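PDB 5AEE: sulfoquinovosidase from Escherichia coli, which hydrolyses sulfoquinovosyl diacylglycerides, and simpler sulfoquinovosides such as sulfoquinovosyl glycerol, releasing sulfoquinovose for degradation as a source of carbon and sulfur. Local coordinates for residues A[286-291]-A[535-540]; A[302-307]-A[331-336]; A[503-508]-A[519-524]. The protein carries 1 engineered substitution. All coordinates share one frame; numbering follows the deposited sequence.

All three contacts lie at or beside the active end of the family 31 TIM barrel and reach the same bound nitrophenyl sulfoquinovoside. Contact 1 holds the hydroxyls O3 and O4, contact 2 holds the sulfonate, and contact 3 sends Y508 over the sugar. Contacts 1 and 2, centred 11 Å apart, are joined where W290 NE1 probably hydrogen-bonds to Y333 O at 2.7 Å. Contacts 1 and 3, 14 Å apart between centres, belong to neighbouring strands and share the salt bridge R535 NH1 to D504 OD1, 2.7 Å long. Contacts 2 and 3 do not touch; their centres are 24 Å apart and their nearest atoms about 7 Å.

Contact 1: residues A[286-291]-A[535-540]; sequences WAQDWS and RTHEGN. With NSQ (4-nitrophenyl alpha-D-6-sulfoquinovoside), chain E.
W286 meets R535, T536 and H537 with its six-membered ring. The guanidinium of R535 stands over one face in a cation-pi contact, CZ lying 4.9 Å from the ring centroid and 23° off its normal. A bend at chi3 of R535 (62°) carries the charge round to this face, where NH1 comes against CZ3 of the indole while keeping D504 as its polar partner. The indole rim does a second job: its CH2 corner points into the face of H537, 3.5 Å from NE2, in a T-shaped pair with planes at 87°. Near the same ring plane, CE3 of W286 lies 3.5 Å from T536 O, a buried carbonyl that has no hydrogen-bond partner in the model. A tryptophan suits this place because one rigid group can meet a cation and an imidazole at once, while its NE1 bonds to A332 O.

Both segments sit where TIM-barrel strands 282-286 and 534-536 pass into their loops, the end of the barrel at which substrate is bound. The backbone of A287 is still hydrogen-bonded to L331 of the neighbouring barrel strand. Q288 then reaches back on an extended chain, its CG set between the backbone N and carbonyl carbon. NE2 bonds to Q262, which fixes the amide with OE1 toward the sugar, and the substrate O4 donates to Q288 OE1 at 2.6 Å. H537, backed on one face by the W286 rim, donates from NE2 to that same O4 over 2.9 Å and bonds O3 through NE2 at 2.8 Å, with O3 at the edge of the imidazole.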
loop_
_atom_site.group_PDB
_atom_site.type_symbol
_atom_site.label_atom_id
_atom_site.label_comp_id
_atom_site.label_asym_id
_atom_site.label_seq_id
_atom_site.Cartn_x
_atom_site.Cartn_y
_atom_site.Cartn_z
ATOM N N TRP A 286 -19.372 8.263 0.086
ATOM C CA TRP A 286 -18.076 8.850 0.120
ATOM C C TRP A 286 -18.052 9.966 -0.933
ATOM O O TRP A 286 -18.182 9.690 -2.168
ATOM C CB TRP A 286 -16.983 7.826 -0.196
ATOM C CG TRP A 286 -15.745 8.479 -0.410
ATOM C CD1 TRP A 286 -15.046 9.255 0.483
ATOM C CD2 TRP A 286 -14.914 8.378 -1.582
ATOM N NE1 TRP A 286 -13.900 9.728 -0.099
ATOM C CE2 TRP A 286 -13.792 9.207 -1.361
ATOM C CE3 TRP A 286 -15.056 7.732 -2.811
ATOM C CZ2 TRP A 286 -12.787 9.386 -2.329
ATOM C CZ3 TRP A 286 -14.070 7.905 -3.774
ATOM C CH2 TRP A 286 -12.947 8.747 -3.515
ATOM N N ALA A 287 -18.003 11.215 -0.444
ATOM C CA ALA A 287 -18.062 12.400 -1.317
ATOM C C ALA A 287 -16.819 13.171 -1.195
ATOM O O ALA A 287 -16.680 14.007 -0.325
ATOM C CB ALA A 287 -19.275 13.236 -0.985
ATOM N N GLN A 288 -15.857 12.906 -2.095
ATOM C CA GLN A 288 -14.569 13.480 -1.937
ATOM C C GLN A 288 -14.637 15.020 -2.143
ATOM O O GLN A 288 -13.824 15.742 -1.642
ATOM C CB GLN A 288 -13.526 12.864 -2.945
ATOM C CG GLN A 288 -13.877 13.063 -4.400
ATOM C CD GLN A 288 -12.666 12.682 -5.247
ATOM O OE1 GLN A 288 -11.725 12.014 -4.756
ATOM N NE2 GLN A 288 -12.652 13.138 -6.482
ATOM N N ASP A 289 -15.653 15.499 -2.872
ATOM C CA ASP A 289 -15.813 16.914 -3.163
ATOM C C ASP A 289 -16.616 17.646 -2.030
ATOM O O ASP A 289 -17.121 18.736 -2.283
ATOM C CB ASP A 289 -16.505 17.097 -4.498
ATOM C CG ASP A 289 -17.965 16.648 -4.538
ATOM O OD1 ASP A 289 -18.366 15.627 -3.943
ATOM O OD2 ASP A 289 -18.744 17.217 -5.403
ATOM N N TRP A 290 -16.627 17.059 -0.820
ATOM C CA TRP A 290 -17.314 17.670 0.346
ATOM C C TRP A 290 -16.824 19.147 0.592
ATOM O O TRP A 290 -17.561 19.991 1.096
ATOM C CB TRP A 290 -17.050 16.835 1.542
ATOM C CG TRP A 290 -15.642 16.905 2.049
ATOM C CD1 TRP A 290 -14.502 16.480 1.438
ATOM C CD2 TRP A 290 -15.250 17.496 3.254
ATOM N NE1 TRP A 290 -13.428 16.720 2.217
ATOM C CE2 TRP A 290 -13.851 17.361 3.346
ATOM C CE3 TRP A 290 -15.954 18.130 4.292
ATOM C CZ2 TRP A 290 -13.122 17.848 4.421
ATOM C CZ3 TRP A 290 -15.238 18.618 5.374
ATOM C CH2 TRP A 290 -13.836 18.451 5.434
ATOM N N SER A 291 -15.569 19.428 0.192
ATOM C CA SER A 291 -14.905 20.705 0.330
ATOM C C SER A 291 -14.935 21.631 -0.888
ATOM O O SER A 291 -14.429 22.770 -0.830
ATOM C CB SER A 291 -13.443 20.431 0.703
ATOM O OG SER A 291 -12.868 19.554 -0.232
ATOM N N ARG A 535 -16.047 -0.176 -2.029
ATOM C CA ARG A 535 -16.181 1.277 -2.220
ATOM C C ARG A 535 -16.013 1.630 -3.669
ATOM O O ARG A 535 -15.032 1.209 -4.310
ATOM C CB ARG A 535 -15.205 2.031 -1.334
ATOM C CG ARG A 535 -15.177 3.549 -1.638
ATOM C CD ARG A 535 -14.061 4.257 -0.906
ATOM N NE ARG A 535 -12.762 3.760 -1.312
ATOM C CZ ARG A 535 -12.149 3.987 -2.469
ATOM N NH1 ARG A 535 -12.674 4.793 -3.401
ATOM N NH2 ARG A 535 -10.925 3.427 -2.697
ATOM N N THR A 536 -16.916 2.443 -4.188
ATOM C CA THR A 536 -16.798 2.889 -5.561
ATOM C C THR A 536 -16.092 4.234 -5.703
ATOM O O THR A 536 -15.826 4.945 -4.731
ATOM C CB THR A 536 -18.166 2.947 -6.314
ATOM O OG1 THR A 536 -18.919 4.080 -5.909
ATOM C CG2 THR A 536 -18.966 1.672 -6.091
ATOM N N HIS A 537 -15.722 4.533 -6.949
ATOM C CA HIS A 537 -15.138 5.839 -7.340
ATOM C C HIS A 537 -15.712 6.232 -8.674
ATOM O O HIS A 537 -15.776 5.399 -9.574
ATOM C CB HIS A 537 -13.611 5.706 -7.511
ATOM C CG HIS A 537 -12.839 6.936 -7.205
ATOM N ND1 HIS A 537 -13.221 8.171 -7.624
ATOM C CD2 HIS A 537 -11.670 7.115 -6.558
ATOM C CE1 HIS A 537 -12.335 9.068 -7.269
ATOM N NE2 HIS A 537 -11.389 8.461 -6.604
ATOM N N GLU A 538 -15.980 7.529 -8.835
ATOM C CA GLU A 538 -16.374 8.106 -10.099
ATOM C C GLU A 538 -15.233 8.129 -11.114
ATOM O O GLU A 538 -15.514 8.031 -12.278
ATOM C CB GLU A 538 -16.981 9.435 -9.940
ATOM C CG GLU A 538 -18.315 9.349 -9.185
ATOM C CD GLU A 538 -19.046 10.636 -9.170
ATOM O OE1 GLU A 538 -18.442 11.698 -9.569
ATOM O OE2 GLU A 538 -20.224 10.598 -8.734
ATOM N N GLY A 539 -13.974 8.127 -10.647
ATOM C CA GLY A 539 -12.813 8.368 -11.467
ATOM C C GLY A 539 -12.602 9.898 -11.635
ATOM O O GLY A 539 -13.434 10.731 -11.195
ATOM N N ASN A 540 -11.540 10.252 -12.339
ATOM C CA ASN A 540 -11.215 11.687 -12.521
ATOM C C ASN A 540 -12.067 12.398 -13.539
ATOM O O ASN A 540 -12.150 13.630 -13.530
ATOM C CB ASN A 540 -9.804 11.919 -12.866
ATOM C CG ASN A 540 -9.366 11.178 -14.052
ATOM O OD1 ASN A 540 -9.435 9.942 -14.078
ATOM N ND2 ASN A 540 -8.780 11.869 -14.972
HETATM O O12 NSQ E . -6.271 14.970 -6.210
HETATM S S10 NSQ E . -7.752 14.940 -6.259
HETATM O O13 NSQ E . -8.484 16.002 -5.532
HETATM O O11 NSQ E . -8.142 14.819 -7.662
HETATM C C6 NSQ E . -8.306 13.519 -5.461
HETATM C C5 NSQ E . -7.828 12.194 -6.042
HETATM O O5 NSQ E . -6.439 12.093 -5.594
HETATM C C1 NSQ E . -5.793 10.870 -5.783
HETATM C C2 NSQ E . -6.632 9.695 -5.236
HETATM O O2 NSQ E . -5.876 8.536 -5.460
HETATM C C3 NSQ E . -7.995 9.715 -5.893
HETATM O O3 NSQ E . -8.817 8.651 -5.464
HETATM C C4 NSQ E . -8.713 11.013 -5.607
HETATM O O4 NSQ E . -9.978 11.014 -6.336
HETATM O O1 NSQ E . -5.623 10.780 -7.196
HETATM C C25 NSQ E . -4.663 11.539 -7.738
HETATM C C26 NSQ E . -3.330 11.355 -7.335
HETATM C C27 NSQ E . -2.380 12.186 -7.852
HETATM C C28 NSQ E . -2.729 13.132 -8.810
HETATM N N32 NSQ E . -1.722 14.000 -9.277
HETATM O O33 NSQ E . -2.067 15.085 -9.828
HETATM O O34 NSQ E . -0.498 13.783 -8.969
HETATM C C29 NSQ E . -4.063 13.299 -9.169
HETATM C C30 NSQ E . -5.046 12.487 -8.633
#

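Contact 2: residues A[302-307]-A[331-336]; sequences VMWNWK and LAYINP. With NSQ (4-nitrophenyl alpha-D-6-sulfoquinovoside), chain E.
N335 sets its amide nitrogen over the middle of the W304 indole, ND2 lying 3.2 Å from CE2 with the amide turned 79° from the ring. At the edge of W304 are V302 CB and the sulfonate, whose O13 accepts an almost straight bond from NE1 (3.0 Å, 174°). V302 N donates to the same oxygen at 2.8 Å, so an indole N-H and a main-chain N-H converge on it; R301 also binds the ligand. W306 has I334 CG1 over its five-membered ring, a CH-pi contact at 3.7 Å from the centroid, and N335 N beside it; the backbone of W304 covers the opposite face. CZ3 of W306 abuts the edge of Y333 at CD1, 3.5 Å away, while V302 CG2 lies over a face of that tyrosine. N335 ND2 donates in its amide plane to Y333 OH (3.1 Å), a hydroxyl also bonded to the nucleophile D405, and OD1 accepts from Y337 N, which fixes the amide's rotation. Inverse gamma turns centred on W304 and W306 kink a loop that follows strand 300-302 and rests on the end of barrel strand 329-334, with strand 337-339 beside both indoles and helix 380-395 packing against W306 and I334.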
loop_
_atom_site.group_PDB
_atom_site.type_symbol
_atom_site.label_atom_id
_atom_site.label_comp_id
_atom_site.label_asym_id
_atom_site.label_seq_id
_atom_site.Cartn_x
_atom_site.Cartn_y
_atom_site.Cartn_z
ATOM N N VAL A 302 -10.649 17.684 -6.191
ATOM C CA VAL A 302 -11.259 18.187 -4.963
ATOM C C VAL A 302 -10.627 19.550 -4.762
ATOM O O VAL A 302 -9.473 19.761 -5.176
ATOM C CB VAL A 302 -10.929 17.252 -3.806
ATOM C CG1 VAL A 302 -11.454 17.812 -2.489
ATOM C CG2 VAL A 302 -11.550 15.879 -4.068
ATOM N N MET A 303 -11.355 20.445 -4.147
ATOM C CA MET A 303 -10.770 21.739 -3.681
ATOM C C MET A 303 -10.035 21.462 -2.401
ATOM O O MET A 303 -10.648 21.145 -1.345
ATOM C CB MET A 303 -11.861 22.772 -3.424
ATOM C CG MET A 303 -11.341 24.098 -2.862
ATOM S SD MET A 303 -9.991 24.790 -3.874
ATOM C CE MET A 303 -10.969 24.971 -5.375
ATOM N N TRP A 304 -8.730 21.591 -2.431
ATOM C CA TRP A 304 -7.908 21.221 -1.222
ATOM C C TRP A 304 -7.843 22.209 -0.075
ATOM O O TRP A 304 -6.782 22.709 0.367
ATOM C CB TRP A 304 -6.498 20.787 -1.623
ATOM C CG TRP A 304 -6.373 19.645 -2.523
ATOM C CD1 TRP A 304 -7.357 18.895 -3.133
ATOM C CD2 TRP A 304 -5.151 19.115 -2.994
ATOM N NE1 TRP A 304 -6.797 17.917 -3.911
ATOM C CE2 TRP A 304 -5.453 18.025 -3.843
ATOM C CE3 TRP A 304 -3.835 19.416 -2.736
ATOM C CZ2 TRP A 304 -4.498 17.290 -4.475
ATOM C CZ3 TRP A 304 -2.867 18.657 -3.365
ATOM C CH2 TRP A 304 -3.205 17.594 -4.194
ATOM N N ASN A 305 -9.006 22.411 0.534
ATOM C CA ASN A 305 -9.144 23.212 1.695
ATOM C C ASN A 305 -10.205 22.522 2.509
ATOM O O ASN A 305 -11.380 22.456 2.102
ATOM C CB ASN A 305 -9.578 24.633 1.318
ATOM C CG ASN A 305 -9.466 25.571 2.484
ATOM O OD1 ASN A 305 -8.362 25.880 2.971
ATOM N ND2 ASN A 305 -10.613 25.957 3.011
ATOM N N TRP A 306 -9.783 22.043 3.663
ATOM C CA TRP A 306 -10.436 20.964 4.365
ATOM C C TRP A 306 -11.479 21.500 5.295
ATOM O O TRP A 306 -11.383 21.367 6.481
ATOM C CB TRP A 306 -9.433 20.134 5.104
ATOM C CG TRP A 306 -8.269 19.788 4.153
ATOM C CD1 TRP A 306 -6.960 20.026 4.404
ATOM C CD2 TRP A 306 -8.333 19.193 2.870
ATOM N NE1 TRP A 306 -6.188 19.613 3.366
ATOM C CE2 TRP A 306 -7.011 19.075 2.408
ATOM C CE3 TRP A 306 -9.367 18.702 2.067
ATOM C CZ2 TRP A 306 -6.711 18.576 1.176
ATOM C CZ3 TRP A 306 -9.049 18.169 0.833
ATOM C CH2 TRP A 306 -7.759 18.100 0.402
ATOM N N LYS A 307 -12.554 21.974 4.676
ATOM C CA LYS A 307 -13.692 22.499 5.395
ATOM C C LYS A 307 -14.903 22.210 4.539
ATOM O O LYS A 307 -14.872 22.350 3.340
ATOM C CB LYS A 307 -13.448 24.013 5.514
ATOM C CG LYS A 307 -14.433 24.774 6.348
ATOM C CD LYS A 307 -14.133 26.276 6.199
ATOM C CE LYS A 307 -15.400 27.132 6.078
ATOM N NZ LYS A 307 -16.286 27.127 7.282
ATOM N N LEU A 331 -18.551 9.671 4.297
ATOM C CA LEU A 331 -17.078 9.712 4.242
ATOM C C LEU A 331 -16.605 10.883 3.376
ATOM O O LEU A 331 -17.259 11.202 2.354
ATOM C CB LEU A 331 -16.541 8.395 3.697
ATOM C CG LEU A 331 -16.877 7.177 4.611
ATOM C CD1 LEU A 331 -18.255 6.561 4.306
ATOM C CD2 LEU A 331 -15.805 6.129 4.344
ATOM N N ALA A 332 -15.487 11.514 3.779
ATOM C CA ALA A 332 -14.972 12.718 3.107
ATOM C C ALA A 332 -13.548 12.460 2.535
ATOM O O ALA A 332 -13.211 11.316 2.274
ATOM C CB ALA A 332 -15.048 13.898 3.995
ATOM N N TYR A 333 -12.734 13.486 2.425
ATOM C CA TYR A 333 -11.436 13.428 1.732
ATOM C C TYR A 333 -10.534 14.495 2.404
ATOM O O TYR A 333 -10.943 15.656 2.651
ATOM C CB TYR A 333 -11.605 13.734 0.246
ATOM C CG TYR A 333 -10.263 13.752 -0.497
ATOM C CD1 TYR A 333 -9.458 14.905 -0.483
ATOM C CD2 TYR A 333 -9.786 12.675 -1.139
ATOM C CE1 TYR A 333 -8.227 14.912 -1.115
ATOM C CE2 TYR A 333 -8.510 12.688 -1.804
ATOM C CZ TYR A 333 -7.749 13.805 -1.739
ATOM O OH TYR A 333 -6.514 13.907 -2.357
ATOM N N ILE A 334 -9.296 14.124 2.664
ATOM C CA ILE A 334 -8.286 15.106 3.180
ATOM C C ILE A 334 -6.941 14.577 2.720
ATOM O O ILE A 334 -6.787 13.367 2.561
ATOM C CB ILE A 334 -8.357 15.251 4.710
ATOM C CG1 ILE A 334 -7.419 16.351 5.239
ATOM C CG2 ILE A 334 -8.160 13.908 5.391
ATOM C CD1 ILE A 334 -7.803 16.894 6.613
ATOM N N ASN A 335 -6.048 15.492 2.388
ATOM C CA ASN A 335 -4.653 15.168 2.241
ATOM C C ASN A 335 -3.810 16.131 3.098
ATOM O O ASN A 335 -4.339 17.045 3.654
ATOM C CB ASN A 335 -4.288 15.019 0.784
ATOM C CG ASN A 335 -4.273 16.311 0.014
ATOM O OD1 ASN A 335 -3.667 17.303 0.394
ATOM N ND2 ASN A 335 -4.983 16.296 -1.146
ATOM N N PRO A 336 -2.494 15.946 3.164
ATOM C CA PRO A 336 -1.766 16.790 4.071
ATOM C C PRO A 336 -1.140 18.052 3.385
ATOM O O PRO A 336 -0.131 18.605 3.855
ATOM C CB PRO A 336 -0.685 15.855 4.597
ATOM C CG PRO A 336 -0.366 15.013 3.438
ATOM C CD PRO A 336 -1.622 14.970 2.529
HETATM O O12 NSQ E . -6.271 14.970 -6.210
HETATM S S10 NSQ E . -7.752 14.940 -6.259
HETATM O O13 NSQ E . -8.484 16.002 -5.532
HETATM O O11 NSQ E . -8.142 14.819 -7.662
HETATM C C6 NSQ E . -8.306 13.519 -5.461
HETATM C C5 NSQ E . -7.828 12.194 -6.042
HETATM O O5 NSQ E . -6.439 12.093 -5.594
HETATM C C1 NSQ E . -5.793 10.870 -5.783
HETATM C C2 NSQ E . -6.632 9.695 -5.236
HETATM O O2 NSQ E . -5.876 8.536 -5.460
HETATM C C3 NSQ E . -7.995 9.715 -5.893
HETATM O O3 NSQ E . -8.817 8.651 -5.464
HETATM C C4 NSQ E . -8.713 11.013 -5.607
HETATM O O4 NSQ E . -9.978 11.014 -6.336
HETATM O O1 NSQ E . -5.623 10.780 -7.196
HETATM C C25 NSQ E . -4.663 11.539 -7.738
HETATM C C26 NSQ E . -3.330 11.355 -7.335
HETATM C C27 NSQ E . -2.380 12.186 -7.852
HETATM C C28 NSQ E . -2.729 13.132 -8.810
HETATM N N32 NSQ E . -1.722 14.000 -9.277
HETATM O O33 NSQ E . -2.067 15.085 -9.828
HETATM O O34 NSQ E . -0.498 13.783 -8.969
HETATM C C29 NSQ E . -4.063 13.299 -9.169
HETATM C C30 NSQ E . -5.046 12.487 -8.633
#

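Contact 3: residues A[503-508]-A[519-524]; sequences SDIGGY and ELLLRW. With NSQ (4-nitrophenyl alpha-D-6-sulfoquinovoside), chain E.
Within a beta-alpha-beta unit of the TIM barrel that goes on to strand 534-536, helix 518-528 packs against the end of strand 501-505, W524 lying against the type II turn from D504 to G507. The peptide chain of the turn spreads over one face of the indole: G506 N is 3.3 Å from CG, and G507 N is 3.5 Å from CZ3. G507 CA adds a CH-pi contact 4.0 Å from the centroid of the six-membered ring. D504 O, which closes the turn by accepting from G507 N, also lies over this face. The indole N-H runs in the ring plane to S503 OG, 3.0 Å away and nearly straight at 167°; that hydroxyl is placed by a chi1 of 58°, between the backbone N and carbonyl carbon. Glycine is fitting at both turn positions: a CB on G506 would run into L521 CD1, one on G507 would crowd the indole, and the backbone angles of each would press it against the preceding carbonyl. With an alanine at W524, S503 OG would probably lose its indole donor and a gap is likely to open against the peptides of the turn. Beside the indole, the chain of L521 swings CD1 to 3.9 Å from G506 CA and to 4.0 Å from CG2 of I505, the branched isoleucine filling the angle between strand and helix. Past the turn, the end of the Y508 side chain leads away from the helix, and its ring lies over the sugar at C3, CE1 being 3.3 Å from the ligand O4, with H537 meeting it edge-to-face. Around the contact, helix 552-567 packs on I505 and L521 through F558, and helix 486-495 brings V486 against S503 and W524.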
loop_
_atom_site.group_PDB
_atom_site.type_symbol
_atom_site.label_atom_id
_atom_site.label_comp_id
_atom_site.label_asym_id
_atom_site.label_seq_id
_atom_site.Cartn_x
_atom_site.Cartn_y
_atom_site.Cartn_z
ATOM N N SER A 503 -9.785 -1.660 -3.201
ATOM C CA SER A 503 -9.575 -0.845 -4.358
ATOM C C SER A 503 -10.842 -0.218 -4.805
ATOM O O SER A 503 -11.942 -0.663 -4.432
ATOM C CB SER A 503 -8.997 -1.655 -5.535
ATOM O OG SER A 503 -9.865 -2.740 -5.876
ATOM N N ASP A 504 -10.654 0.851 -5.570
ATOM C CA ASP A 504 -11.743 1.521 -6.240
ATOM C C ASP A 504 -12.530 0.544 -7.066
ATOM O O ASP A 504 -12.010 -0.026 -8.037
ATOM C CB ASP A 504 -11.255 2.593 -7.211
ATOM C CG ASP A 504 -10.548 3.757 -6.520
ATOM O OD1 ASP A 504 -10.876 4.153 -5.323
ATOM O OD2 ASP A 504 -9.581 4.212 -7.194
ATOM N N ILE A 505 -13.786 0.362 -6.757
ATOM C CA ILE A 505 -14.617 -0.472 -7.692
ATOM C C ILE A 505 -14.773 0.288 -9.021
ATOM O O ILE A 505 -15.410 1.348 -9.087
ATOM C CB ILE A 505 -15.989 -0.818 -7.150
ATOM C CG1 ILE A 505 -15.873 -1.737 -5.993
ATOM C CG2 ILE A 505 -16.863 -1.522 -8.220
ATOM C CD1 ILE A 505 -17.183 -1.834 -5.171
ATOM N N GLY A 506 -14.119 -0.246 -10.050
ATOM C CA GLY A 506 -14.092 0.315 -11.378
ATOM C C GLY A 506 -12.781 0.973 -11.767
ATOM O O GLY A 506 -12.629 1.401 -12.874
ATOM N N GLY A 507 -11.815 1.068 -10.876
ATOM C CA GLY A 507 -10.629 1.849 -11.202
ATOM C C GLY A 507 -10.850 3.361 -11.141
ATOM O O GLY A 507 -11.989 3.876 -10.802
ATOM N N TYR A 508 -9.797 4.096 -11.488
ATOM C CA TYR A 508 -9.852 5.550 -11.352
ATOM C C TYR A 508 -9.454 6.352 -12.588
ATOM O O TYR A 508 -10.240 7.178 -13.048
ATOM C CB TYR A 508 -8.984 6.014 -10.144
ATOM C CG TYR A 508 -8.873 7.503 -10.025
ATOM C CD1 TYR A 508 -9.853 8.228 -9.398
ATOM C CD2 TYR A 508 -7.777 8.182 -10.546
ATOM C CE1 TYR A 508 -9.726 9.612 -9.273
ATOM C CE2 TYR A 508 -7.644 9.576 -10.440
ATOM C CZ TYR A 508 -8.624 10.296 -9.771
ATOM O OH TYR A 508 -8.558 11.706 -9.676
ATOM N N GLU A 519 -18.793 -3.453 -18.359
ATOM C CA GLU A 519 -18.237 -4.727 -18.104
ATOM C C GLU A 519 -17.133 -4.604 -17.055
ATOM O O GLU A 519 -17.015 -5.471 -16.205
ATOM C CB GLU A 519 -17.596 -5.377 -19.400
ATOM C CG GLU A 519 -17.289 -6.871 -19.248
ATOM C CD GLU A 519 -16.378 -7.400 -20.377
ATOM O OE1 GLU A 519 -16.352 -6.745 -21.410
ATOM O OE2 GLU A 519 -15.646 -8.402 -20.197
ATOM N N LEU A 520 -16.293 -3.587 -17.147
ATOM C CA LEU A 520 -15.146 -3.498 -16.212
ATOM C C LEU A 520 -15.698 -3.125 -14.823
ATOM O O LEU A 520 -15.247 -3.661 -13.821
ATOM C CB LEU A 520 -14.159 -2.477 -16.655
ATOM C CG LEU A 520 -12.987 -2.237 -15.698
ATOM C CD1 LEU A 520 -12.213 -3.502 -15.457
ATOM C CD2 LEU A 520 -12.109 -1.097 -16.211
ATOM N N LEU A 521 -16.685 -2.252 -14.792
ATOM C CA LEU A 521 -17.343 -1.926 -13.487
ATOM C C LEU A 521 -17.841 -3.205 -12.758
ATOM O O LEU A 521 -17.543 -3.403 -11.600
ATOM C CB LEU A 521 -18.449 -0.880 -13.663
ATOM C CG LEU A 521 -18.980 -0.405 -12.308
ATOM C CD1 LEU A 521 -18.029 0.503 -11.517
ATOM C CD2 LEU A 521 -20.226 0.366 -12.569
ATOM N N LEU A 522 -18.539 -4.076 -13.457
ATOM C CA LEU A 522 -19.168 -5.262 -12.891
ATOM C C LEU A 522 -18.172 -6.311 -12.514
ATOM O O LEU A 522 -18.335 -6.969 -11.501
ATOM C CB LEU A 522 -20.232 -5.846 -13.897
ATOM C CG LEU A 522 -21.312 -4.856 -14.354
ATOM C CD1 LEU A 522 -22.432 -5.550 -15.105
ATOM C CD2 LEU A 522 -21.920 -4.070 -13.215
ATOM N N ARG A 523 -17.135 -6.508 -13.313
ATOM C CA ARG A 523 -16.121 -7.437 -12.955
ATOM C C ARG A 523 -15.376 -7.012 -11.659
ATOM O O ARG A 523 -14.987 -7.851 -10.812
ATOM C CB ARG A 523 -15.098 -7.601 -14.095
ATOM C CG ARG A 523 -15.507 -8.512 -15.193
ATOM C CD ARG A 523 -15.723 -9.932 -14.740
ATOM N NE ARG A 523 -15.866 -10.781 -15.917
ATOM C CZ ARG A 523 -16.315 -12.033 -15.914
ATOM N NH1 ARG A 523 -16.737 -12.620 -14.809
ATOM N NH2 ARG A 523 -16.386 -12.699 -17.034
ATOM N N TRP A 524 -15.212 -5.700 -11.516
ATOM C CA TRP A 524 -14.451 -5.127 -10.435
ATOM C C TRP A 524 -15.331 -5.247 -9.196
ATOM O O TRP A 524 -14.807 -5.496 -8.101
ATOM C CB TRP A 524 -14.102 -3.626 -10.697
ATOM C CG TRP A 524 -12.850 -3.238 -10.075
ATOM C CD1 TRP A 524 -12.514 -3.361 -8.770
ATOM C CD2 TRP A 524 -11.722 -2.670 -10.715
ATOM N NE1 TRP A 524 -11.243 -2.978 -8.552
ATOM C CE2 TRP A 524 -10.730 -2.483 -9.709
ATOM C CE3 TRP A 524 -11.465 -2.257 -12.017
ATOM C CZ2 TRP A 524 -9.497 -1.927 -9.966
ATOM C CZ3 TRP A 524 -10.207 -1.714 -12.282
ATOM C CH2 TRP A 524 -9.247 -1.551 -11.255
HETATM O O12 NSQ E . -6.271 14.970 -6.210
HETATM S S10 NSQ E . -7.752 14.940 -6.259
HETATM O O13 NSQ E . -8.484 16.002 -5.532
HETATM O O11 NSQ E . -8.142 14.819 -7.662
HETATM C C6 NSQ E . -8.306 13.519 -5.461
HETATM C C5 NSQ E . -7.828 12.194 -6.042
HETATM O O5 NSQ E . -6.439 12.093 -5.594
HETATM C C1 NSQ E . -5.793 10.870 -5.783
HETATM C C2 NSQ E . -6.632 9.695 -5.236
HETATM O O2 NSQ E . -5.876 8.536 -5.460
HETATM C C3 NSQ E . -7.995 9.715 -5.893
HETATM O O3 NSQ E . -8.817 8.651 -5.464
HETATM C C4 NSQ E . -8.713 11.013 -5.607
HETATM O O4 NSQ E . -9.978 11.014 -6.336
HETATM O O1 NSQ E . -5.623 10.780 -7.196
HETATM C C25 NSQ E . -4.663 11.539 -7.738
HETATM C C26 NSQ E . -3.330 11.355 -7.335
HETATM C C27 NSQ E . -2.380 12.186 -7.852
HETATM C C28 NSQ E . -2.729 13.132 -8.810
HETATM N N32 NSQ E . -1.722 14.000 -9.277
HETATM O O33 NSQ E . -2.067 15.085 -9.828
HETATM O O34 NSQ E . -0.498 13.783 -8.969
HETATM C C29 NSQ E . -4.063 13.299 -9.169
HETATM C C30 NSQ E . -5.046 12.487 -8.633
#